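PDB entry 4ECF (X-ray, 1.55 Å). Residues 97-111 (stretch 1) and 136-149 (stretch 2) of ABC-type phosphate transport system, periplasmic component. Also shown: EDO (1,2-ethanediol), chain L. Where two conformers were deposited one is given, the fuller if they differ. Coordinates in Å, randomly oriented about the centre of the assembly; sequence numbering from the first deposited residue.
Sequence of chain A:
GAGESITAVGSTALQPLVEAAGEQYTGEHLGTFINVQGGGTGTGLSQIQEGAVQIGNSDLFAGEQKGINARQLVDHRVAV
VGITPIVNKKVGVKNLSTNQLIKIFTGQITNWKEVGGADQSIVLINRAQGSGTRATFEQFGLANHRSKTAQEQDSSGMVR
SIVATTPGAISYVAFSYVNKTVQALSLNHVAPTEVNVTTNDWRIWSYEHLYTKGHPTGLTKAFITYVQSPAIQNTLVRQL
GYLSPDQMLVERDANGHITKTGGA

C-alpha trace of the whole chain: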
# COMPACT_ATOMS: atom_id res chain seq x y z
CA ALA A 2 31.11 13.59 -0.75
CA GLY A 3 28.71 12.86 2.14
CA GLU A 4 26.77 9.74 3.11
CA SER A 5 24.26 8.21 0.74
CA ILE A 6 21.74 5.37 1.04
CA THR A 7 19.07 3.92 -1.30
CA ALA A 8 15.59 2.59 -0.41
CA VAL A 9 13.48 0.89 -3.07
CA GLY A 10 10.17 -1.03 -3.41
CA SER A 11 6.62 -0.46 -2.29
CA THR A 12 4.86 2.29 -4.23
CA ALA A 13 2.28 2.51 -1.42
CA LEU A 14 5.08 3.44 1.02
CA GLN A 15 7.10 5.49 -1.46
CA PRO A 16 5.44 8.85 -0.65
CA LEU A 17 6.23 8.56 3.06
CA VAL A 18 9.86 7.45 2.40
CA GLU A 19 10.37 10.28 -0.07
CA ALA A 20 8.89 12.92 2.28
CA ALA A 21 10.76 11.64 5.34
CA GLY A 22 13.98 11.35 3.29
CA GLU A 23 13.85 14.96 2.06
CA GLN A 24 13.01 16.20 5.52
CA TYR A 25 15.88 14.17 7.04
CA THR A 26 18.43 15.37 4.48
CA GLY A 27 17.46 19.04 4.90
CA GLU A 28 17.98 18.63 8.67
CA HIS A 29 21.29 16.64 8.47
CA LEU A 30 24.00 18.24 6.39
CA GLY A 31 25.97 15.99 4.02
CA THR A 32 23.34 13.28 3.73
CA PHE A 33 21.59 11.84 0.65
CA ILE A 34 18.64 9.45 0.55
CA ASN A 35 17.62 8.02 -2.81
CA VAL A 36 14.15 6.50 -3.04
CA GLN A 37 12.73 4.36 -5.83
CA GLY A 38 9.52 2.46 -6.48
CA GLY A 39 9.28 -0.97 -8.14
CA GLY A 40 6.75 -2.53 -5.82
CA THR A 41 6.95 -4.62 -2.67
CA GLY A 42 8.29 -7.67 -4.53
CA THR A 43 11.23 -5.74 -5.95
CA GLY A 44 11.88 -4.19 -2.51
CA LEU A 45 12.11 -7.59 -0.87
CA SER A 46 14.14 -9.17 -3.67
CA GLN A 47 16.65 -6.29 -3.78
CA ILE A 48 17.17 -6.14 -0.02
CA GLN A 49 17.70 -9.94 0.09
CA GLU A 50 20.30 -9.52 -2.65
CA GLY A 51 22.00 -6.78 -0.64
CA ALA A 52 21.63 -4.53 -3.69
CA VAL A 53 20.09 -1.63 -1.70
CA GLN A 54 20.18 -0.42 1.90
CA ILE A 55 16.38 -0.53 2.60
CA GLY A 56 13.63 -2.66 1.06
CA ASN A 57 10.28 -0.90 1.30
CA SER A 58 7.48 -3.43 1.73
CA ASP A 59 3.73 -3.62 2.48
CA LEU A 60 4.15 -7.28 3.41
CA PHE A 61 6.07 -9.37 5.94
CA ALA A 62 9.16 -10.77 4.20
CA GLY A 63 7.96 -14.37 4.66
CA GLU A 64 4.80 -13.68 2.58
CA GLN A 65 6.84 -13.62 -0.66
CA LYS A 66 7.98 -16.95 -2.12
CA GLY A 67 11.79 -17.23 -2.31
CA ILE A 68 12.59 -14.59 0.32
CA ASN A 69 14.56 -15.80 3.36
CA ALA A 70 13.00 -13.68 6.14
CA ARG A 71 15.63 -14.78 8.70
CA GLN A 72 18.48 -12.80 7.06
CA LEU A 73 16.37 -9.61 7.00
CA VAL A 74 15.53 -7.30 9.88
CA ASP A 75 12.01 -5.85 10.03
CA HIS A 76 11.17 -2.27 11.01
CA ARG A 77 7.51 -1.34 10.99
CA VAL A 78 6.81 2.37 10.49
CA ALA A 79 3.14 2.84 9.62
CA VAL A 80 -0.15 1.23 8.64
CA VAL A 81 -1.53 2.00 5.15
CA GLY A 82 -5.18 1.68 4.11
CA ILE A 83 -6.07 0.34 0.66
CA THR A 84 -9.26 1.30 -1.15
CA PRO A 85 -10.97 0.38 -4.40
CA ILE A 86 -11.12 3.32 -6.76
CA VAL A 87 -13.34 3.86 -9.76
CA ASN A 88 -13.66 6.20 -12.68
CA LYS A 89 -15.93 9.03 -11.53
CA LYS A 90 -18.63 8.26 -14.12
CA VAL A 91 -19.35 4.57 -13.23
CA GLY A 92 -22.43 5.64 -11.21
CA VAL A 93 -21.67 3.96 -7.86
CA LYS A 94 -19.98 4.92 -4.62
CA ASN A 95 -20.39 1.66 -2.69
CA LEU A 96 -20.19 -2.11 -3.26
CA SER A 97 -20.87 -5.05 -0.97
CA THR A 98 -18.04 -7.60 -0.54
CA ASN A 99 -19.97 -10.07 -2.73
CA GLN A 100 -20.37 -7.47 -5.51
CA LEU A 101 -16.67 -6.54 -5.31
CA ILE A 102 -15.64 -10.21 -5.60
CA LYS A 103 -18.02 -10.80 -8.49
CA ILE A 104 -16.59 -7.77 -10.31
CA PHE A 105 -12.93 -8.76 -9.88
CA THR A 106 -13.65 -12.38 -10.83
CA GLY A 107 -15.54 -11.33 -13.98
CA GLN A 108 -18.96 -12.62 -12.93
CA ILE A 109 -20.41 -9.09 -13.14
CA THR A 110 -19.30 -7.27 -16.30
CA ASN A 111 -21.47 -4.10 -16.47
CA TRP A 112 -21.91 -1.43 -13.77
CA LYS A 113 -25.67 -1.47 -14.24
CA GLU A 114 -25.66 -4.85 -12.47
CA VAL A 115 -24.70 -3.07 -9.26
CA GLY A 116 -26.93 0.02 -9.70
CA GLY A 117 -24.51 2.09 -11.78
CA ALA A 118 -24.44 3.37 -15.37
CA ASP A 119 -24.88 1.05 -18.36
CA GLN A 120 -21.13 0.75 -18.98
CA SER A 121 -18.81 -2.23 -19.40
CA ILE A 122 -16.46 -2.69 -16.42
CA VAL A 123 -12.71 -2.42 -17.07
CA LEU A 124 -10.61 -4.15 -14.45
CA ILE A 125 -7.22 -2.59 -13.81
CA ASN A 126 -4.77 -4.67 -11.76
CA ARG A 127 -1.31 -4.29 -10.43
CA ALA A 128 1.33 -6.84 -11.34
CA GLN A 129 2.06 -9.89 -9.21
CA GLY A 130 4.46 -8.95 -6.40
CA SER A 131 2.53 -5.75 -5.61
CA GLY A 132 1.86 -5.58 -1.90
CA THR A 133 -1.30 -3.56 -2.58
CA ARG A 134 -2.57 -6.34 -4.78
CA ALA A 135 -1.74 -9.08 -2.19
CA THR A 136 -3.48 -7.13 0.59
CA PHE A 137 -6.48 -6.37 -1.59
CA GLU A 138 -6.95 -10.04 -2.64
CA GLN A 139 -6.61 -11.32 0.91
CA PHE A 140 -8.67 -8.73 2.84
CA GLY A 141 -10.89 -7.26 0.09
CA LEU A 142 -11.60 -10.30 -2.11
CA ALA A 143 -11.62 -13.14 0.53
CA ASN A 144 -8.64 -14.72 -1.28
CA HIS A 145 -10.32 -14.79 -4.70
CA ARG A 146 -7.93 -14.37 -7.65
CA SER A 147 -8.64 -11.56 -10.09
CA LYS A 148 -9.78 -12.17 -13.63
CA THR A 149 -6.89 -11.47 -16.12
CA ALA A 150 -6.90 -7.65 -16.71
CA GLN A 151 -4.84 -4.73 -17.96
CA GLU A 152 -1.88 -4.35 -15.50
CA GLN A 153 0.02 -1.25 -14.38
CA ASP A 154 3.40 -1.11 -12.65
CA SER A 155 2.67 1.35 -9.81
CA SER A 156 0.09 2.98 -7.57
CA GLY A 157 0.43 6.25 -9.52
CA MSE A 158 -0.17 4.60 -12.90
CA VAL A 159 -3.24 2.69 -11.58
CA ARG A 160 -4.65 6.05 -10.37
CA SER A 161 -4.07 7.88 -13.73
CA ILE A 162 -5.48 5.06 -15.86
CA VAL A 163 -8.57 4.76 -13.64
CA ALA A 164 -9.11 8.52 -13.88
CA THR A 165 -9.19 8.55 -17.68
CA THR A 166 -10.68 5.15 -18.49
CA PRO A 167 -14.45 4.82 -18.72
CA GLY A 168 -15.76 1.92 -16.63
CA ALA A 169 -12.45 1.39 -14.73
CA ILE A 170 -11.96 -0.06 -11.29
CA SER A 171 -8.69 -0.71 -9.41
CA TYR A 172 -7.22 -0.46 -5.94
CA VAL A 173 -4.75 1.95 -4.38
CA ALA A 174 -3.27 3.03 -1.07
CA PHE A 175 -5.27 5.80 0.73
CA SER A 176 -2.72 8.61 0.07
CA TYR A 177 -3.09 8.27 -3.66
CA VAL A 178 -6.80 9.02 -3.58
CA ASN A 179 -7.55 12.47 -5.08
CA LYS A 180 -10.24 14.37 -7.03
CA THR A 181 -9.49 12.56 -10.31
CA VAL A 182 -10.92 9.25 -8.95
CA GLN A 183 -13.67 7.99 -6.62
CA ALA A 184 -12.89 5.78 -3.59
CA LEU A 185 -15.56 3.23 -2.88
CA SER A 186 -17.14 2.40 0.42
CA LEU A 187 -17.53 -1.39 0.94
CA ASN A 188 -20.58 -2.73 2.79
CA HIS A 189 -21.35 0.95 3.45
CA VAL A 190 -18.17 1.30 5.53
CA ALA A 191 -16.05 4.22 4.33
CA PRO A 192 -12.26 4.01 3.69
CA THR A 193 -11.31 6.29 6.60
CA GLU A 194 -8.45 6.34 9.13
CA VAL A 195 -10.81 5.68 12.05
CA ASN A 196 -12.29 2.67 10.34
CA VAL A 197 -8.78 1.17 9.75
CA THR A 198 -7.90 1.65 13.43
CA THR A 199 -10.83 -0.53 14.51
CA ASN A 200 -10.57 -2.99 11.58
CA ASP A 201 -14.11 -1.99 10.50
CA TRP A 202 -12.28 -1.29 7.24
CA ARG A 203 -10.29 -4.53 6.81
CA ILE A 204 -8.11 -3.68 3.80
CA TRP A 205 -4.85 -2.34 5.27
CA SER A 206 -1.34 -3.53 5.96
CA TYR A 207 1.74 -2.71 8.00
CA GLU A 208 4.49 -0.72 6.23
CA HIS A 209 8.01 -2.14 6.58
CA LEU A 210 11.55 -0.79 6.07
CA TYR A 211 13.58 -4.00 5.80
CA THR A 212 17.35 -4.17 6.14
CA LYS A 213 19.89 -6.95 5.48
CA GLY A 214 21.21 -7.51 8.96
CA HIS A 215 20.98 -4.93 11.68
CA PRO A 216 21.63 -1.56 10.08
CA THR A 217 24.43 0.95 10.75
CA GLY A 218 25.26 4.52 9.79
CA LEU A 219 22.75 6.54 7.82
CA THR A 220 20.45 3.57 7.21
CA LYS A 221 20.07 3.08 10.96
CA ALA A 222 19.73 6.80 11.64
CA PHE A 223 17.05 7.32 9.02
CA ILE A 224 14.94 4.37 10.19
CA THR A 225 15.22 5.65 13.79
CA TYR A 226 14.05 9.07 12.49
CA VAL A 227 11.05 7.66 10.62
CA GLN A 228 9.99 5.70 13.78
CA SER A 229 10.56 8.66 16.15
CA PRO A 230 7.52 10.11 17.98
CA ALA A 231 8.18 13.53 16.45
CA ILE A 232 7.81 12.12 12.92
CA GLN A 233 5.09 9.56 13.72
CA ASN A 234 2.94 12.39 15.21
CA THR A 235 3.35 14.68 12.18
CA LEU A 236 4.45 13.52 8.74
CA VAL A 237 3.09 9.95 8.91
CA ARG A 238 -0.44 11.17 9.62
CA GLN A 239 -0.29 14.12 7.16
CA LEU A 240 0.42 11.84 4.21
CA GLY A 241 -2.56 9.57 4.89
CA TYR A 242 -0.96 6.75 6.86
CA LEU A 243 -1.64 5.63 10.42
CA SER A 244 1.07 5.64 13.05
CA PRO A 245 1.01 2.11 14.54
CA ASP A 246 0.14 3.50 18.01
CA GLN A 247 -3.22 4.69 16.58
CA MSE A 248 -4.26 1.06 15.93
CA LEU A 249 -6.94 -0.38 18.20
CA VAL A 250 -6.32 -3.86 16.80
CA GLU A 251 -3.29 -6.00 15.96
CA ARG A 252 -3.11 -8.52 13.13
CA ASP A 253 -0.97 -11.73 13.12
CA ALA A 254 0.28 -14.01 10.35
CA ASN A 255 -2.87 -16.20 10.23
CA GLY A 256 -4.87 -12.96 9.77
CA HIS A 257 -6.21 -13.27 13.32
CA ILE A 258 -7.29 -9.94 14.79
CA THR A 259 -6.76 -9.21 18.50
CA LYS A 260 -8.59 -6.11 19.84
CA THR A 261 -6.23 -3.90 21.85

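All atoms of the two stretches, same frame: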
# COMPACT_ATOMS: atom_id res chain seq x y z
N SER A 97 -21.02 -4.05 -2.02
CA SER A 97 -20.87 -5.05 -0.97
C SER A 97 -19.61 -5.89 -1.27
O SER A 97 -19.11 -5.86 -2.41
CB SER A 97 -22.04 -6.02 -0.92
OG SER A 97 -22.13 -6.78 -2.12
N THR A 98 -19.14 -6.66 -0.29
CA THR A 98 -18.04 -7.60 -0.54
C THR A 98 -18.39 -8.56 -1.71
O THR A 98 -17.56 -8.79 -2.59
CB THR A 98 -17.69 -8.38 0.72
OG1 THR A 98 -17.08 -7.49 1.67
CG2 THR A 98 -16.73 -9.56 0.44
N ASN A 99 -19.59 -9.11 -1.70
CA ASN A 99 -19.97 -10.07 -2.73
C ASN A 99 -19.94 -9.43 -4.12
O ASN A 99 -19.47 -10.05 -5.08
CB ASN A 99 -21.35 -10.68 -2.44
CG ASN A 99 -21.73 -11.78 -3.41
OD1 ASN A 99 -22.67 -11.63 -4.19
ND2 ASN A 99 -20.99 -12.89 -3.37
N GLN A 100 -20.44 -8.19 -4.24
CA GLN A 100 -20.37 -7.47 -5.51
C GLN A 100 -18.93 -7.22 -5.94
O GLN A 100 -18.61 -7.39 -7.10
CB GLN A 100 -21.12 -6.14 -5.48
CG GLN A 100 -22.63 -6.26 -5.32
CD GLN A 100 -23.31 -4.96 -5.02
OE1 GLN A 100 -22.81 -4.13 -4.23
NE2 GLN A 100 -24.54 -4.79 -5.57
N LEU A 101 -18.07 -6.79 -4.99
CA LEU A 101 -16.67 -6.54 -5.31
C LEU A 101 -15.98 -7.81 -5.84
O LEU A 101 -15.23 -7.76 -6.84
CB LEU A 101 -15.97 -5.99 -4.07
CG LEU A 101 -14.50 -5.61 -4.30
CD1 LEU A 101 -14.32 -4.34 -5.14
CD2 LEU A 101 -13.81 -5.41 -2.96
N ILE A 102 -16.25 -8.94 -5.21
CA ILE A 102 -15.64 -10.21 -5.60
C ILE A 102 -16.13 -10.58 -6.99
O ILE A 102 -15.35 -10.93 -7.86
CB ILE A 102 -15.96 -11.31 -4.61
CG1 ILE A 102 -15.16 -11.12 -3.33
CG2 ILE A 102 -15.62 -12.69 -5.20
CD1 ILE A 102 -15.64 -11.93 -2.13
N LYS A 103 -17.43 -10.45 -7.20
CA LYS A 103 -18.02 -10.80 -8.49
C LYS A 103 -17.47 -9.91 -9.58
O LYS A 103 -17.35 -10.35 -10.71
CB LYS A 103 -19.55 -10.76 -8.45
CG LYS A 103 -20.16 -11.93 -7.68
CD LYS A 103 -21.68 -11.82 -7.71
CE LYS A 103 -22.36 -13.08 -7.23
NZ LYS A 103 -23.82 -12.91 -7.45
N ILE A 104 -17.20 -8.64 -9.28
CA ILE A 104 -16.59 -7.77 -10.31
C ILE A 104 -15.17 -8.20 -10.65
O ILE A 104 -14.82 -8.33 -11.82
CB ILE A 104 -16.68 -6.27 -9.90
CG1 ILE A 104 -18.16 -5.84 -10.01
CG2 ILE A 104 -15.72 -5.38 -10.73
CD1 ILE A 104 -18.49 -4.46 -9.48
N PHE A 105 -14.35 -8.41 -9.63
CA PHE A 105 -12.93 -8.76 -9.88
C PHE A 105 -12.73 -10.17 -10.45
O PHE A 105 -11.72 -10.42 -11.11
CB PHE A 105 -12.08 -8.48 -8.64
CG PHE A 105 -11.56 -7.06 -8.59
CD1 PHE A 105 -10.37 -6.74 -9.22
CD2 PHE A 105 -12.30 -6.04 -8.03
CE1 PHE A 105 -9.89 -5.42 -9.22
CE2 PHE A 105 -11.85 -4.73 -8.02
CZ PHE A 105 -10.64 -4.42 -8.64
N THR A 106 -13.69 -11.07 -10.20
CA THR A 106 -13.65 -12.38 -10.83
C THR A 106 -14.26 -12.43 -12.21
O THR A 106 -14.23 -13.51 -12.87
CB THR A 106 -14.28 -13.45 -9.94
OG1 THR A 106 -15.64 -13.13 -9.77
CG2 THR A 106 -13.52 -13.54 -8.60
N GLY A 107 -14.92 -11.35 -12.66
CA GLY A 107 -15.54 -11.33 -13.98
C GLY A 107 -16.96 -11.85 -14.06
O GLY A 107 -17.51 -12.01 -15.16
N GLN A 108 -17.58 -12.17 -12.93
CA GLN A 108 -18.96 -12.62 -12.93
C GLN A 108 -19.96 -11.51 -13.23
O GLN A 108 -21.02 -11.76 -13.77
CB GLN A 108 -19.30 -13.23 -11.57
CG GLN A 108 -18.52 -14.50 -11.27
CD GLN A 108 -18.77 -14.94 -9.87
OE1 GLN A 108 -19.86 -15.45 -9.58
NE2 GLN A 108 -17.83 -14.69 -8.98
N ILE A 109 -19.64 -10.29 -12.82
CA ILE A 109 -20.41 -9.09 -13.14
C ILE A 109 -19.55 -8.28 -14.10
O ILE A 109 -18.35 -8.06 -13.84
CB ILE A 109 -20.69 -8.26 -11.88
CG1 ILE A 109 -21.80 -8.93 -11.04
CG2 ILE A 109 -21.07 -6.82 -12.23
CD1 ILE A 109 -21.96 -8.32 -9.65
N THR A 110 -20.11 -7.91 -15.24
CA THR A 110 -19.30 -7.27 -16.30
C THR A 110 -19.78 -5.86 -16.72
O THR A 110 -19.14 -5.22 -17.53
CB THR A 110 -19.25 -8.15 -17.57
OG1 THR A 110 -20.57 -8.34 -18.05
CG2 THR A 110 -18.57 -9.51 -17.27
N ASN A 111 -20.91 -5.42 -16.19
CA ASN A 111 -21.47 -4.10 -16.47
C ASN A 111 -21.89 -3.43 -15.14
O ASN A 111 -22.49 -4.05 -14.25
CB ASN A 111 -22.65 -4.26 -17.43
CG ASN A 111 -23.15 -2.95 -17.96
OD1 ASN A 111 -23.64 -2.12 -17.20
ND2 ASN A 111 -23.09 -2.76 -19.31
N THR A 136 -2.64 -7.55 -0.55
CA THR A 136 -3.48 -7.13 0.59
C THR A 136 -4.92 -7.05 0.16
O THR A 136 -5.83 -7.50 0.88
CB THR A 136 -2.97 -5.79 1.18
OG1 THR A 136 -1.61 -5.97 1.61
CG2 THR A 136 -3.80 -5.42 2.38
N PHE A 137 -5.14 -6.57 -1.06
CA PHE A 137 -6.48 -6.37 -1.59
C PHE A 137 -7.15 -7.74 -1.83
O PHE A 137 -8.30 -7.98 -1.41
CB PHE A 137 -6.45 -5.52 -2.86
CG PHE A 137 -7.82 -5.25 -3.44
CD1 PHE A 137 -8.67 -4.35 -2.82
CD2 PHE A 137 -8.26 -5.89 -4.61
CE1 PHE A 137 -9.92 -4.06 -3.36
CE2 PHE A 137 -9.53 -5.62 -5.13
CZ PHE A 137 -10.35 -4.70 -4.51
N GLU A 138 -6.39 -8.68 -2.40
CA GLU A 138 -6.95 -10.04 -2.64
C GLU A 138 -7.30 -10.74 -1.33
O GLU A 138 -8.37 -11.34 -1.20
CB GLU A 138 -6.01 -10.86 -3.56
CG GLU A 138 -5.93 -10.22 -4.98
CD GLU A 138 -5.31 -11.06 -6.10
OE1 GLU A 138 -4.52 -11.96 -5.81
OE2 GLU A 138 -5.58 -10.76 -7.30
N GLN A 139 -6.40 -10.64 -0.34
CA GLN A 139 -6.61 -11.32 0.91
C GLN A 139 -7.77 -10.70 1.72
O GLN A 139 -8.63 -11.42 2.21
CB GLN A 139 -5.33 -11.37 1.72
CG GLN A 139 -5.51 -12.01 3.09
CD GLN A 139 -4.18 -12.38 3.74
OE1 GLN A 139 -3.10 -11.94 3.31
NE2 GLN A 139 -4.25 -13.22 4.78
N PHE A 140 -7.75 -9.37 1.91
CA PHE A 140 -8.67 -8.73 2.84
C PHE A 140 -9.86 -8.03 2.22
O PHE A 140 -10.85 -7.71 2.93
CB PHE A 140 -7.86 -7.78 3.75
CG PHE A 140 -6.81 -8.48 4.57
CD1 PHE A 140 -7.19 -9.26 5.64
CD2 PHE A 140 -5.47 -8.37 4.26
CE1 PHE A 140 -6.25 -9.95 6.37
CE2 PHE A 140 -4.51 -9.07 4.98
CZ PHE A 140 -4.90 -9.86 6.04
N GLY A 141 -9.80 -7.79 0.92
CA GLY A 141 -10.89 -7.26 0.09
C GLY A 141 -11.71 -8.31 -0.66
O GLY A 141 -12.95 -8.27 -0.65
N LEU A 142 -11.00 -9.26 -1.25
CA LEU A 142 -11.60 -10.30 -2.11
C LEU A 142 -11.71 -11.70 -1.46
O LEU A 142 -11.97 -12.69 -2.18
CB LEU A 142 -10.87 -10.37 -3.45
CG LEU A 142 -10.71 -9.08 -4.27
CD1 LEU A 142 -10.01 -9.40 -5.61
CD2 LEU A 142 -12.03 -8.43 -4.58
N ALA A 143 -11.51 -11.82 -0.15
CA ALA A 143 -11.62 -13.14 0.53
C ALA A 143 -10.80 -14.23 -0.18
O ALA A 143 -11.24 -15.37 -0.36
CB ALA A 143 -13.08 -13.56 0.72
N ASN A 144 -9.59 -13.85 -0.59
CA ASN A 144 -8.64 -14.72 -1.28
C ASN A 144 -9.05 -15.18 -2.69
O ASN A 144 -8.41 -16.07 -3.23
CB ASN A 144 -8.22 -15.91 -0.39
CG ASN A 144 -7.55 -15.47 0.89
OD1 ASN A 144 -7.97 -15.82 1.99
ND2 ASN A 144 -6.49 -14.71 0.75
N HIS A 145 -10.06 -14.58 -3.28
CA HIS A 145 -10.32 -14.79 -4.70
C HIS A 145 -9.23 -14.16 -5.55
O HIS A 145 -8.70 -13.09 -5.25
CB HIS A 145 -11.67 -14.23 -5.09
CG HIS A 145 -12.82 -15.04 -4.58
ND1 HIS A 145 -13.44 -15.98 -5.34
CD2 HIS A 145 -13.43 -15.10 -3.32
CE1 HIS A 145 -14.43 -16.57 -4.62
NE2 HIS A 145 -14.41 -16.05 -3.38
N ARG A 146 -8.85 -14.86 -6.61
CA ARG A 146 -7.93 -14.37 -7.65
C ARG A 146 -8.67 -13.52 -8.65
O ARG A 146 -9.81 -13.84 -9.01
CB ARG A 146 -7.31 -15.53 -8.44
CG ARG A 146 -6.42 -16.45 -7.61
CD ARG A 146 -5.15 -15.75 -7.14
NE ARG A 146 -5.40 -14.94 -5.94
CZ ARG A 146 -5.21 -15.35 -4.69
NH1 ARG A 146 -4.75 -16.57 -4.39
NH2 ARG A 146 -5.49 -14.52 -3.71
N SER A 147 -8.04 -12.43 -9.10
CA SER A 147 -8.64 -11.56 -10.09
C SER A 147 -8.68 -12.25 -11.45
O SER A 147 -7.78 -13.03 -11.78
CB SER A 147 -7.83 -10.26 -10.15
OG SER A 147 -7.76 -9.67 -8.86
N LYS A 148 -9.72 -11.95 -12.21
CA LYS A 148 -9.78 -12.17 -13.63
C LYS A 148 -8.55 -11.48 -14.28
O LYS A 148 -8.18 -10.40 -13.87
CB LYS A 148 -11.09 -11.52 -14.11
CG LYS A 148 -11.38 -11.62 -15.62
CD LYS A 148 -12.62 -10.79 -15.98
CE LYS A 148 -12.79 -10.49 -17.46
NZ LYS A 148 -14.11 -9.82 -17.74
N THR A 149 -7.94 -12.10 -15.29
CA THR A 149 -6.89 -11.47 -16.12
C THR A 149 -7.36 -10.12 -16.69
O THR A 149 -8.43 -10.04 -17.32
CB THR A 149 -6.51 -12.43 -17.28
OG1 THR A 149 -5.98 -13.63 -16.71
CG2 THR A 149 -5.47 -11.80 -18.24
C1 EDO L . -13.28 -9.98 2.40
O1 EDO L . -11.92 -10.49 2.34
C2 EDO L . -14.04 -10.53 3.61
O2 EDO L . -15.04 -11.50 3.26
O HOH W 1 -14.54 -6.57 0.90
O HOH W 2 -15.95 -11.85 -17.43

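A single direct hydrogen bond joins these two stretches, and it is made by backbone alone: K148 N donates to F105 O at 2.7 Å, nearly straight at 164°. F105 O still points roughly along the helix axis, but the chain departs at G107 and I109 N goes to K103 O, so K148 N takes the place of a helical donor. The CA of S147 also lies 3.4 Å from F105 O, a CA-H...O contact that supports the same acceptor.

The rest of the contact, 614 Å² summed over both sides, is largely apolar. L101, F105, F137 and L142 are buried, where side chains without polar groups lose nothing by leaving water. L101, I102 and F105 supply one side; F137 and L142 face them, and the long K148 covers the most surface on the other. F105 and F137 pack edge-to-face: the edge of F137 meets the face of F105, with centroids 5.1 Å apart and planes at 66°. L101 points toward the second stretch and places CD2 3.9 Å from F137 CZ, while its CG lies 3.8 Å from L142 CD2. L142 CD1 lies 3.8 Å from F105 CB and L142 CD2 4.1 Å from it, so the side chain packs against L101 and F105, one helical turn apart. I102 is branched too: its CG2 sits over the face of the H145 ring, 3.7 Å from CG, and its CD1 lies 4.2 Å from A143 CB. The type I' turn from L142 to H145, closed by H145 N to L142 O at 2.9 Å, carries H145 back toward the helix.

Two glycines suit tight places. G107, the first residue to leave helical phi/psi, has positive phi and belongs to a Schellman motif; a CB there would lie 2.7 Å from K148 CD and be jammed against the preceding carbonyl. At G141, a CB would clash with F137 O, also at 2.7 Å. The absence of a side chain at G107 lets the extended K148 chain pass, with CD 3.6 Å from G107 CA.

Water extends the polar links at both ends. Water 1 donates to G141 O and is hydrogen-bonded to T98 OG1, each at 2.8 Å; water 2 donates to G107 O and accepts from K148 NZ, again each at 2.8 Å. The charged amine thus stays solvated while its aliphatic stem packs.

Within each stretch, polar side chains steady the contact residues. T106 OG1 donates to I102 O at 2.9 Å, leaving its CG2 3.7 Å from R146 O. E138 OE2 accepts from S147 OG at 2.9 Å, and E138 OE1 forms a salt bridge with R146 NE at 3.1 Å, tethering the loop that presents K148 N.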